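Long-range contacts in DynF (Micromonospora chersina, PDB 6UBL), which is of unknown function but belongs to the dynemicin (enediyne) biosynthetic pathway and binds a palmitic acid molecule within its beta-barrel: residues 40-45 / 200-205; 63-68 / 85-90; 147-152 / 182-187. One frame throughout, in Å; residues are numbered along the deposited sequence.

Contact 1. Residues 40-45 / 200-205; sequences LGINSI and FNMGGY. With PLM (palmitic acid), chain C.
Two antiparallel strands of the DynF beta-barrel, 40-45 and 200-205, meet here and line part of the wall along the bound palmitic acid. Two backbone bonds pair N43 with N201; in the one from N43 N to N201 O, at 3.1 Å, the donor lies nearly along the C=O axis. Between I42 and L40 the register slips by one residue, a beta bulge, so that G41 takes G203 N on its carbonyl oxygen and gives its own N-H to G204 O. G203 N sits well above the G41 carbonyl plane, 56° out of it. On the face of I42 and M202 the side chains turn to the lipid. I42, with CG1 anti to the backbone N (chi1 -178°) and the chain extended, sends CD1 to 3.3 Å from PLM CB. The M202 chain folds at chi2 and chi3, which brings SD within 3.6 Å of PLM C8 while CE rests against L40 CD1. F200 reaches PLM C7 with CE1 and CZ. L40 CD2 lies alongside the Y205 ring, whose hydroxyl is hydrogen-bonded to D38. The other face carries an asparagine pair with amide planes 66° apart: N201 ND2 donates to N43 OD1 at 3.1 Å, in the carbonyl plane and on a lone pair of the oxygen.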
loop_
_atom_site.group_PDB
_atom_site.type_symbol
_atom_site.label_atom_id
_atom_site.label_comp_id
_atom_site.label_asym_id
_atom_site.label_seq_id
_atom_site.Cartn_x
_atom_site.Cartn_y
_atom_site.Cartn_z
ATOM N N LEU A 40 -21.957 7.192 6.482
ATOM C CA LEU A 40 -21.373 8.523 6.414
ATOM C C LEU A 40 -21.276 9.050 4.992
ATOM O O LEU A 40 -20.960 8.309 4.060
ATOM C CB LEU A 40 -19.953 8.494 6.999
ATOM C CG LEU A 40 -19.826 8.148 8.476
ATOM C CD1 LEU A 40 -18.388 7.734 8.784
ATOM C CD2 LEU A 40 -20.249 9.326 9.328
ATOM N N GLY A 41 -21.483 10.356 4.851
ATOM C CA GLY A 41 -21.202 11.004 3.593
ATOM C C GLY A 41 -19.709 11.216 3.393
ATOM O O GLY A 41 -18.928 11.240 4.345
ATOM N N ILE A 42 -19.319 11.368 2.127
ATOM C CA ILE A 42 -17.922 11.588 1.766
ATOM C C ILE A 42 -17.867 12.232 0.388
ATOM O O ILE A 42 -18.706 11.970 -0.471
ATOM C CB ILE A 42 -17.121 10.261 1.820
ATOM C CG1 ILE A 42 -15.640 10.508 1.488
ATOM C CG2 ILE A 42 -17.699 9.230 0.853
ATOM C CD1 ILE A 42 -14.760 9.282 1.648
ATOM N N ASN A 43 -16.866 13.083 0.178
ATOM C CA ASN A 43 -16.540 13.602 -1.143
ATOM C C ASN A 43 -15.034 13.471 -1.354
ATOM O O ASN A 43 -14.260 13.322 -0.398
ATOM C CB ASN A 43 -17.017 15.041 -1.350
ATOM C CG ASN A 43 -16.444 16.011 -0.347
ATOM O OD1 ASN A 43 -15.231 16.212 -0.286
ATOM N ND2 ASN A 43 -17.315 16.618 0.452
ATOM N N SER A 44 -14.618 13.495 -2.618
ATOM C CA SER A 44 -13.202 13.363 -2.926
ATOM C C SER A 44 -12.910 14.025 -4.265
ATOM O O SER A 44 -13.812 14.337 -5.050
ATOM C CB SER A 44 -12.752 11.891 -2.957
ATOM O OG SER A 44 -13.209 11.212 -4.116
ATOM N N ILE A 45 -11.621 14.233 -4.509
ATOM C CA ILE A 45 -11.101 14.702 -5.787
ATOM C C ILE A 45 -9.991 13.730 -6.164
ATOM O O ILE A 45 -9.057 13.524 -5.379
ATOM C CB ILE A 45 -10.556 16.138 -5.713
ATOM C CG1 ILE A 45 -11.687 17.112 -5.386
ATOM C CG2 ILE A 45 -9.901 16.521 -7.039
ATOM C CD1 ILE A 45 -11.214 18.486 -4.980
ATOM N N PHE A 200 -9.829 13.739 0.112
ATOM C CA PHE A 200 -11.228 13.534 0.447
ATOM C C PHE A 200 -11.582 14.298 1.710
ATOM O O PHE A 200 -10.710 14.756 2.453
ATOM C CB PHE A 200 -11.598 12.039 0.562
ATOM C CG PHE A 200 -10.969 11.307 1.728
ATOM C CD1 PHE A 200 -11.625 11.210 2.951
ATOM C CD2 PHE A 200 -9.731 10.682 1.596
ATOM C CE1 PHE A 200 -11.054 10.530 4.015
ATOM C CE2 PHE A 200 -9.166 10.000 2.654
ATOM C CZ PHE A 200 -9.828 9.920 3.868
ATOM N N ASN A 201 -12.887 14.439 1.925
ATOM C CA ASN A 201 -13.427 14.974 3.161
ATOM C C ASN A 201 -14.531 14.051 3.630
ATOM O O ASN A 201 -15.390 13.655 2.836
ATOM C CB ASN A 201 -14.036 16.369 2.980
ATOM C CG ASN A 201 -13.024 17.390 2.556
ATOM O OD1 ASN A 201 -12.175 17.805 3.341
ATOM N ND2 ASN A 201 -13.103 17.807 1.301
ATOM N N MET A 202 -14.504 13.702 4.907
ATOM C CA MET A 202 -15.644 13.015 5.492
ATOM C C MET A 202 -16.771 14.015 5.705
ATOM O O MET A 202 -16.533 15.175 6.059
ATOM C CB MET A 202 -15.270 12.402 6.835
ATOM C CG MET A 202 -14.156 11.374 6.785
ATOM S SD MET A 202 -14.398 10.057 5.577
ATOM C CE MET A 202 -15.963 9.363 6.119
ATOM N N GLY A 203 -17.999 13.575 5.444
ATOM C CA GLY A 203 -19.162 14.325 5.865
ATOM C C GLY A 203 -19.638 13.847 7.219
ATOM O O GLY A 203 -18.829 13.528 8.097
ATOM N N GLY A 204 -20.956 13.778 7.397
ATOM C CA GLY A 204 -21.526 13.305 8.650
ATOM C C GLY A 204 -22.460 12.131 8.436
ATOM O O GLY A 204 -22.510 11.546 7.346
ATOM N N TYR A 205 -23.187 11.759 9.483
ATOM C CA TYR A 205 -24.107 10.639 9.364
ATOM C C TYR A 205 -25.228 10.976 8.386
ATOM O O TYR A 205 -25.712 12.115 8.323
ATOM C CB TYR A 205 -24.728 10.279 10.715
ATOM C CG TYR A 205 -23.795 9.534 11.639
ATOM C CD1 TYR A 205 -23.265 8.303 11.278
ATOM C CD2 TYR A 205 -23.484 10.039 12.886
ATOM C CE1 TYR A 205 -22.419 7.616 12.131
ATOM C CE2 TYR A 205 -22.655 9.365 13.749
ATOM C CZ TYR A 205 -22.119 8.149 13.367
ATOM O OH TYR A 205 -21.298 7.490 14.242
HETATM C C1 PLM C . -15.215 5.478 11.485
HETATM O O1 PLM C . -16.324 5.138 10.882
HETATM O O2 PLM C . -15.151 5.753 12.656
HETATM C C2 PLM C . -14.026 5.522 10.578
HETATM C C3 PLM C . -14.212 6.283 9.292
HETATM C C4 PLM C . -12.917 6.259 8.537
HETATM C C5 PLM C . -13.053 6.299 7.061
HETATM C C6 PLM C . -11.716 6.176 6.369
HETATM C C7 PLM C . -11.612 7.136 5.215
HETATM C C8 PLM C . -12.818 7.079 4.311
HETATM C C9 PLM C . -13.012 5.749 3.636
HETATM C CA PLM C . -12.369 5.708 2.277
HETATM C CB PLM C . -13.205 6.434 1.240
HETATM C CC PLM C . -13.200 5.725 -0.081
HETATM C CD PLM C . -12.405 6.402 -1.164
HETATM C CE PLM C . -11.881 5.396 -2.156
HETATM C CF PLM C . -11.520 5.945 -3.501
HETATM C CG PLM C . -11.033 4.884 -4.422
#

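Contact 2. Residues 63-68 / 85-90. With PLM (palmitic acid), chain C.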
loop_
_atom_site.group_PDB
_atom_site.type_symbol
_atom_site.label_atom_id
_atom_site.label_comp_id
_atom_site.label_asym_id
_atom_site.label_seq_id
_atom_site.Cartn_x
_atom_site.Cartn_y
_atom_site.Cartn_z
ATOM N N TRP A 63 -21.051 7.972 -0.401
ATOM C CA TRP A 63 -21.174 7.519 0.972
ATOM C C TRP A 63 -20.322 6.279 1.192
ATOM O O TRP A 63 -19.925 5.587 0.247
ATOM C CB TRP A 63 -22.635 7.249 1.334
ATOM C CG TRP A 63 -23.373 6.389 0.352
ATOM C CD1 TRP A 63 -24.190 6.814 -0.657
ATOM C CD2 TRP A 63 -23.379 4.954 0.292
ATOM N NE1 TRP A 63 -24.702 5.739 -1.337
ATOM C CE2 TRP A 63 -24.220 4.585 -0.783
ATOM C CE3 TRP A 63 -22.755 3.951 1.035
ATOM C CZ2 TRP A 63 -24.454 3.256 -1.128
ATOM C CZ3 TRP A 63 -22.986 2.629 0.689
ATOM C CH2 TRP A 63 -23.823 2.290 -0.378
ATOM N N VAL A 64 -20.033 6.029 2.465
ATOM C CA VAL A 64 -19.349 4.827 2.909
ATOM C C VAL A 64 -20.096 4.281 4.117
ATOM O O VAL A 64 -20.745 5.020 4.864
ATOM C CB VAL A 64 -17.873 5.066 3.263
ATOM C CG1 VAL A 64 -17.069 5.435 2.026
ATOM C CG2 VAL A 64 -17.753 6.156 4.328
ATOM N N ARG A 65 -19.992 2.969 4.303
ATOM C CA ARG A 65 -20.475 2.274 5.493
ATOM C C ARG A 65 -19.261 1.588 6.110
ATOM O O ARG A 65 -18.602 0.765 5.454
ATOM C CB ARG A 65 -21.585 1.299 5.123
ATOM C CG ARG A 65 -22.815 2.023 4.529
ATOM C CD ARG A 65 -23.976 1.090 4.227
ATOM N NE ARG A 65 -24.398 0.425 5.449
ATOM C CZ ARG A 65 -24.374 -0.888 5.618
ATOM N NH1 ARG A 65 -24.006 -1.687 4.631
ATOM N NH2 ARG A 65 -24.744 -1.409 6.777
ATOM N N VAL A 66 -18.948 1.948 7.358
ATOM C CA VAL A 66 -17.728 1.512 8.025
ATOM C C VAL A 66 -18.121 0.889 9.356
ATOM O O VAL A 66 -18.705 1.565 10.211
ATOM C CB VAL A 66 -16.749 2.674 8.254
ATOM C CG1 VAL A 66 -15.526 2.207 9.029
ATOM C CG2 VAL A 66 -16.345 3.315 6.918
ATOM N N VAL A 67 -17.809 -0.396 9.538
ATOM C CA VAL A 67 -18.043 -1.051 10.823
ATOM C C VAL A 67 -16.839 -0.822 11.730
ATOM O O VAL A 67 -15.676 -0.879 11.291
ATOM C CB VAL A 67 -18.338 -2.554 10.661
ATOM C CG1 VAL A 67 -17.171 -3.284 10.045
ATOM C CG2 VAL A 67 -18.689 -3.158 12.025
ATOM N N ARG A 68 -17.123 -0.553 12.999
ATOM C CA ARG A 68 -16.117 -0.377 14.033
ATOM C C ARG A 68 -16.168 -1.548 15.004
ATOM O O ARG A 68 -17.252 -2.000 15.399
ATOM C CB ARG A 68 -16.345 0.908 14.825
ATOM C CG ARG A 68 -16.004 2.191 14.092
ATOM C CD ARG A 68 -16.353 3.451 14.907
ATOM N NE ARG A 68 -17.767 3.786 14.865
ATOM C CZ ARG A 68 -18.669 3.413 15.761
ATOM N NH1 ARG A 68 -18.323 2.693 16.822
ATOM N NH2 ARG A 68 -19.940 3.779 15.606
ATOM N N LEU A 85 -14.242 -1.229 5.924
ATOM C CA LEU A 85 -15.104 -0.532 4.976
ATOM C C LEU A 85 -15.925 -1.611 4.278
ATOM O O LEU A 85 -15.377 -2.430 3.538
ATOM C CB LEU A 85 -14.250 0.259 3.990
ATOM C CG LEU A 85 -14.933 0.985 2.845
ATOM C CD1 LEU A 85 -15.979 1.948 3.364
ATOM C CD2 LEU A 85 -13.889 1.718 2.003
ATOM N N ILE A 86 -17.233 -1.639 4.540
ATOM C CA ILE A 86 -18.068 -2.752 4.094
ATOM C C ILE A 86 -18.944 -2.440 2.885
ATOM O O ILE A 86 -19.447 -3.381 2.242
ATOM C CB ILE A 86 -18.927 -3.356 5.226
ATOM C CG1 ILE A 86 -19.982 -2.359 5.728
ATOM C CG2 ILE A 86 -18.056 -3.818 6.381
ATOM C CD1 ILE A 86 -20.930 -2.959 6.775
ATOM N N GLU A 87 -19.138 -1.166 2.555
ATOM C CA GLU A 87 -19.912 -0.819 1.375
ATOM C C GLU A 87 -19.591 0.630 1.043
ATOM O O GLU A 87 -19.325 1.434 1.945
ATOM C CB GLU A 87 -21.426 -0.951 1.625
ATOM C CG GLU A 87 -22.255 -1.011 0.344
ATOM C CD GLU A 87 -23.730 -1.253 0.598
ATOM O OE1 GLU A 87 -24.154 -1.191 1.767
ATOM O OE2 GLU A 87 -24.468 -1.537 -0.377
ATOM N N MET A 88 -19.574 0.943 -0.253
ATOM C CA MET A 88 -19.288 2.290 -0.723
ATOM C C MET A 88 -20.068 2.545 -2.003
ATOM O O MET A 88 -20.400 1.614 -2.747
ATOM C CB MET A 88 -17.796 2.465 -1.019
ATOM C CG MET A 88 -17.376 3.849 -1.496
ATOM S SD MET A 88 -15.575 3.942 -1.526
ATOM C CE MET A 88 -15.151 2.743 -2.777
ATOM N N LYS A 89 -20.367 3.818 -2.243
ATOM C CA LYS A 89 -20.768 4.268 -3.573
ATOM C C LYS A 89 -20.354 5.730 -3.687
ATOM O O LYS A 89 -20.861 6.576 -2.943
ATOM C CB LYS A 89 -22.274 4.126 -3.818
ATOM C CG LYS A 89 -22.665 4.494 -5.254
ATOM C CD LYS A 89 -24.123 4.191 -5.594
ATOM C CE LYS A 89 -24.373 4.273 -7.108
ATOM N NZ LYS A 89 -25.743 3.834 -7.506
ATOM N N MET A 90 -19.427 6.031 -4.591
ATOM C CA MET A 90 -19.104 7.411 -4.920
ATOM C C MET A 90 -19.231 7.595 -6.424
ATOM O O MET A 90 -18.855 6.712 -7.199
ATOM C CB MET A 90 -17.703 7.776 -4.473
ATOM C CG MET A 90 -17.519 7.672 -2.981
ATOM S SD MET A 90 -15.890 8.170 -2.452
ATOM C CE MET A 90 -16.089 9.950 -2.495
HETATM C C1 PLM C . -15.215 5.478 11.485
HETATM O O1 PLM C . -16.324 5.138 10.882
HETATM O O2 PLM C . -15.151 5.753 12.656
HETATM C C2 PLM C . -14.026 5.522 10.578
HETATM C C3 PLM C . -14.212 6.283 9.292
HETATM C C4 PLM C . -12.917 6.259 8.537
HETATM C C5 PLM C . -13.053 6.299 7.061
HETATM C C6 PLM C . -11.716 6.176 6.369
HETATM C C7 PLM C . -11.612 7.136 5.215
HETATM C C8 PLM C . -12.818 7.079 4.311
HETATM C C9 PLM C . -13.012 5.749 3.636
HETATM C CA PLM C . -12.369 5.708 2.277
HETATM C CB PLM C . -13.205 6.434 1.240
HETATM C CC PLM C . -13.200 5.725 -0.081
HETATM C CD PLM C . -12.405 6.402 -1.164
HETATM C CE PLM C . -11.881 5.396 -2.156
HETATM C CF PLM C . -11.520 5.945 -3.501
HETATM C CG PLM C . -11.033 4.884 -4.422
#
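The indole of W63 lies with one face over the neighbouring strand, where K89 CB stands 3.4 Å above the ring plane, toward the rim, with the M88 carbonyl carbon beside it. At the ring's edge, in plane, is E87 CG, and the E87 carboxylate stands almost perpendicular to the indole, at 88°. The R65 guanidinium has I86 CD1 over one face and E87 OE1 near its plane at an edge. R65 and E87 run side by side, the arginine bent at chi3, and the salt bridge from R65 NH1 to E87 OE1, 2.9 Å long, uses the anti lone pair of the oxygen. R65 NE and NH2 are hydrogen-bonded to N39 OD1 and N20 OD1, so three partners fix the group. An alanine at W63 would remove the ring that packs on K89 CB and borders E87 CG, and would probably loosen the setting of the carboxylate that meets R65. I86 and E87 both oppose R65, a classic beta bulge, with I86 N and R65 N bonded to R65 O and E87 O respectively. On the face of V64, V66, L85 and M88, L85 CD1 packs 3.6 Å from V64 CB, M88 SD comes to 3.3 Å from PLM CC, and V66 CG1 lies by PLM O1. R68 CD approaches PLM O2 at 3.4 Å, while its NE forms a salt bridge with D38. Strand 37-50 flanks 63-68 on the side away from 85-90, strands 100-104 and 108-115 pair with 81-92, and M88 packs on V102 and L104.

Contact 3. Residues 147-152 / 182-187; sequences KLMNRE and LDVNDP
M149 and V184 cross obliquely at the end of an antiparallel strand pair, where 182-183 runs into a type I turn from D183 to D186. M149 has CG in the crowded position between the backbone N and the carbonyl carbon (chi1 49°), which lays CG 3.7 Å from V184 CG1. V184 CG2 in turn leans on K147 CB. Alongside, the backbone pairs M149 with L182 by two hydrogen bonds, and V184 N continues the ladder to K147 O at 3.0 Å, almost straight. R151 crosses L182 at about a right angle, its chain extended from CG to NE so that CG and CD both pass L182 CD1. The guanidinium beyond then lies obliquely across P187, whose carbonyl oxygen stands 3.1 Å above one face of the group, toward its rim, without making a hydrogen bond. The polar end of R151 is held elsewhere: NH1 binds G10 O of the second subunit and NH2 forms a salt bridge with D188. E152 also bridges to R132 of that subunit, so the loop after strand 146-149 belongs to the dimer contact. In the turn, the D183 carboxylate accepts N185 N in an Asx turn, met from above its plane. The same oxygen, D183 OD1, receives a bond of 2.6 Å from a water that accepts from K147 N.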
loop_
_atom_site.group_PDB
_atom_site.type_symbol
_atom_site.label_atom_id
_atom_site.label_comp_id
_atom_site.label_asym_id
_atom_site.label_seq_id
_atom_site.Cartn_x
_atom_site.Cartn_y
_atom_site.Cartn_z
ATOM N N LYS A 147 -14.082 -1.474 -16.582
ATOM C CA LYS A 147 -14.092 -1.415 -15.130
ATOM C C LYS A 147 -12.663 -1.675 -14.681
ATOM O O LYS A 147 -12.022 -2.615 -15.167
ATOM C CB LYS A 147 -14.998 -2.492 -14.512
ATOM C CG LYS A 147 -16.462 -2.100 -14.441
ATOM C CD LYS A 147 -17.271 -3.102 -13.629
ATOM C CE LYS A 147 -18.704 -3.143 -14.134
ATOM N NZ LYS A 147 -19.549 -4.135 -13.414
ATOM N N LEU A 148 -12.154 -0.851 -13.775
ATOM C CA LEU A 148 -10.786 -0.989 -13.298
ATOM C C LEU A 148 -10.772 -1.356 -11.820
ATOM O O LEU A 148 -11.722 -1.082 -11.083
ATOM C CB LEU A 148 -9.999 0.311 -13.504
ATOM C CG LEU A 148 -10.040 0.916 -14.912
ATOM C CD1 LEU A 148 -9.163 2.143 -14.993
ATOM C CD2 LEU A 148 -9.613 -0.152 -15.915
ATOM N N MET A 149 -9.683 -1.994 -11.404
ATOM C CA MET A 149 -9.491 -2.369 -10.015
ATOM C C MET A 149 -8.040 -2.124 -9.634
ATOM O O MET A 149 -7.171 -1.959 -10.491
ATOM C CB MET A 149 -9.806 -3.851 -9.793
ATOM C CG MET A 149 -9.126 -4.770 -10.790
ATOM S SD MET A 149 -9.235 -6.507 -10.322
ATOM C CE MET A 149 -8.192 -6.500 -8.868
ATOM N N ASN A 150 -7.783 -2.128 -8.333
ATOM C CA ASN A 150 -6.431 -2.027 -7.798
ATOM C C ASN A 150 -6.076 -3.309 -7.054
ATOM O O ASN A 150 -6.875 -3.830 -6.272
ATOM C CB ASN A 150 -6.282 -0.807 -6.889
ATOM C CG ASN A 150 -7.261 -0.810 -5.727
ATOM O OD1 ASN A 150 -8.470 -0.875 -5.924
ATOM N ND2 ASN A 150 -6.733 -0.725 -4.501
ATOM N N ARG A 151 -4.871 -3.813 -7.307
ATOM C CA ARG A 151 -4.301 -4.907 -6.526
ATOM C C ARG A 151 -3.524 -4.407 -5.320
ATOM O O ARG A 151 -3.508 -5.066 -4.269
ATOM C CB ARG A 151 -3.376 -5.761 -7.396
ATOM C CG ARG A 151 -4.106 -6.786 -8.250
ATOM C CD ARG A 151 -3.173 -7.704 -9.028
ATOM N NE ARG A 151 -3.940 -8.770 -9.675
ATOM C CZ ARG A 151 -3.473 -9.586 -10.613
ATOM N NH1 ARG A 151 -2.214 -9.491 -11.021
ATOM N NH2 ARG A 151 -4.258 -10.521 -11.127
ATOM N N GLU A 152 -2.864 -3.283 -5.467
ATOM C CA GLU A 152 -2.233 -2.604 -4.358
ATOM C C GLU A 152 -3.295 -1.795 -3.629
ATOM O O GLU A 152 -3.960 -0.961 -4.260
ATOM C CB GLU A 152 -1.215 -1.676 -5.000
ATOM C CG GLU A 152 -0.377 -0.862 -4.111
ATOM C CD GLU A 152 0.602 -0.056 -4.929
ATOM O OE1 GLU A 152 1.111 -0.577 -5.950
ATOM O OE2 GLU A 152 0.845 1.102 -4.567
ATOM N N LEU A 182 -6.037 -1.580 -12.949
ATOM C CA LEU A 182 -6.018 -2.708 -13.868
ATOM C C LEU A 182 -7.413 -2.996 -14.406
ATOM O O LEU A 182 -8.408 -2.849 -13.692
ATOM C CB LEU A 182 -5.528 -3.960 -13.124
ATOM C CG LEU A 182 -4.226 -3.784 -12.335
ATOM C CD1 LEU A 182 -3.907 -5.011 -11.500
ATOM C CD2 LEU A 182 -3.110 -3.470 -13.312
ATOM N N ASP A 183 -7.475 -3.408 -15.669
ATOM C CA ASP A 183 -8.732 -3.872 -16.256
ATOM C C ASP A 183 -9.189 -5.128 -15.515
ATOM O O ASP A 183 -8.428 -6.092 -15.381
ATOM C CB ASP A 183 -8.483 -4.197 -17.733
ATOM C CG ASP A 183 -9.753 -4.499 -18.518
ATOM O OD1 ASP A 183 -10.807 -4.817 -17.925
ATOM O OD2 ASP A 183 -9.677 -4.443 -19.764
ATOM N N VAL A 184 -10.427 -5.111 -15.010
ATOM C CA VAL A 184 -10.941 -6.278 -14.297
ATOM C C VAL A 184 -10.913 -7.509 -15.187
ATOM O O VAL A 184 -10.823 -8.640 -14.694
ATOM C CB VAL A 184 -12.360 -6.026 -13.734
ATOM C CG1 VAL A 184 -12.342 -4.961 -12.655
ATOM C CG2 VAL A 184 -13.321 -5.657 -14.858
ATOM N N ASN A 185 -11.004 -7.319 -16.498
ATOM C CA ASN A 185 -10.946 -8.422 -17.445
ATOM C C ASN A 185 -9.526 -8.799 -17.865
ATOM O O ASN A 185 -9.361 -9.755 -18.629
ATOM C CB ASN A 185 -11.748 -8.067 -18.697
ATOM C CG ASN A 185 -13.227 -7.940 -18.420
ATOM O OD1 ASN A 185 -13.783 -8.679 -17.609
ATOM N ND2 ASN A 185 -13.878 -7.007 -19.106
ATOM N N ASP A 186 -8.503 -8.081 -17.411
ATOM C CA ASP A 186 -7.125 -8.422 -17.757
ATOM C C ASP A 186 -6.243 -8.009 -16.583
ATOM O O ASP A 186 -5.343 -7.171 -16.736
ATOM C CB ASP A 186 -6.711 -7.735 -19.058
ATOM C CG ASP A 186 -5.346 -8.186 -19.566
ATOM O OD1 ASP A 186 -4.888 -9.301 -19.237
ATOM O OD2 ASP A 186 -4.726 -7.411 -20.321
ATOM N N PRO A 187 -6.485 -8.569 -15.390
ATOM C CA PRO A 187 -5.797 -8.068 -14.188
ATOM C C PRO A 187 -4.326 -8.431 -14.142
ATOM O O PRO A 187 -3.585 -7.807 -13.370
ATOM C CB PRO A 187 -6.574 -8.719 -13.031
ATOM C CG PRO A 187 -7.123 -9.974 -13.623
ATOM C CD PRO A 187 -7.447 -9.644 -15.068
HETATM O O HOH W 1 -13.292 -3.937 -18.164
#

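In the fold
From the N terminus, strand 37-50 supplies the first half of contact 1 and then turns into strand 54-68, its sheet neighbour. Contact 2 closes the first loop when strand 81-92 comes back against 54-68; contact 3 closes a second, later one between strands 146-149 and 170-183. The two are in series, and both nest inside the long loop that contact 1 closes as strand 193-205 returns to 37-50. Contacts 1 and 2 touch, through a probable hydrogen bond from V64 N to L40 O, and both reach the palmitic acid. Contact 3 lies across the chain's centre from contact 1, their centres about 25 Å apart, and its R151 and E152 reach the second subunit.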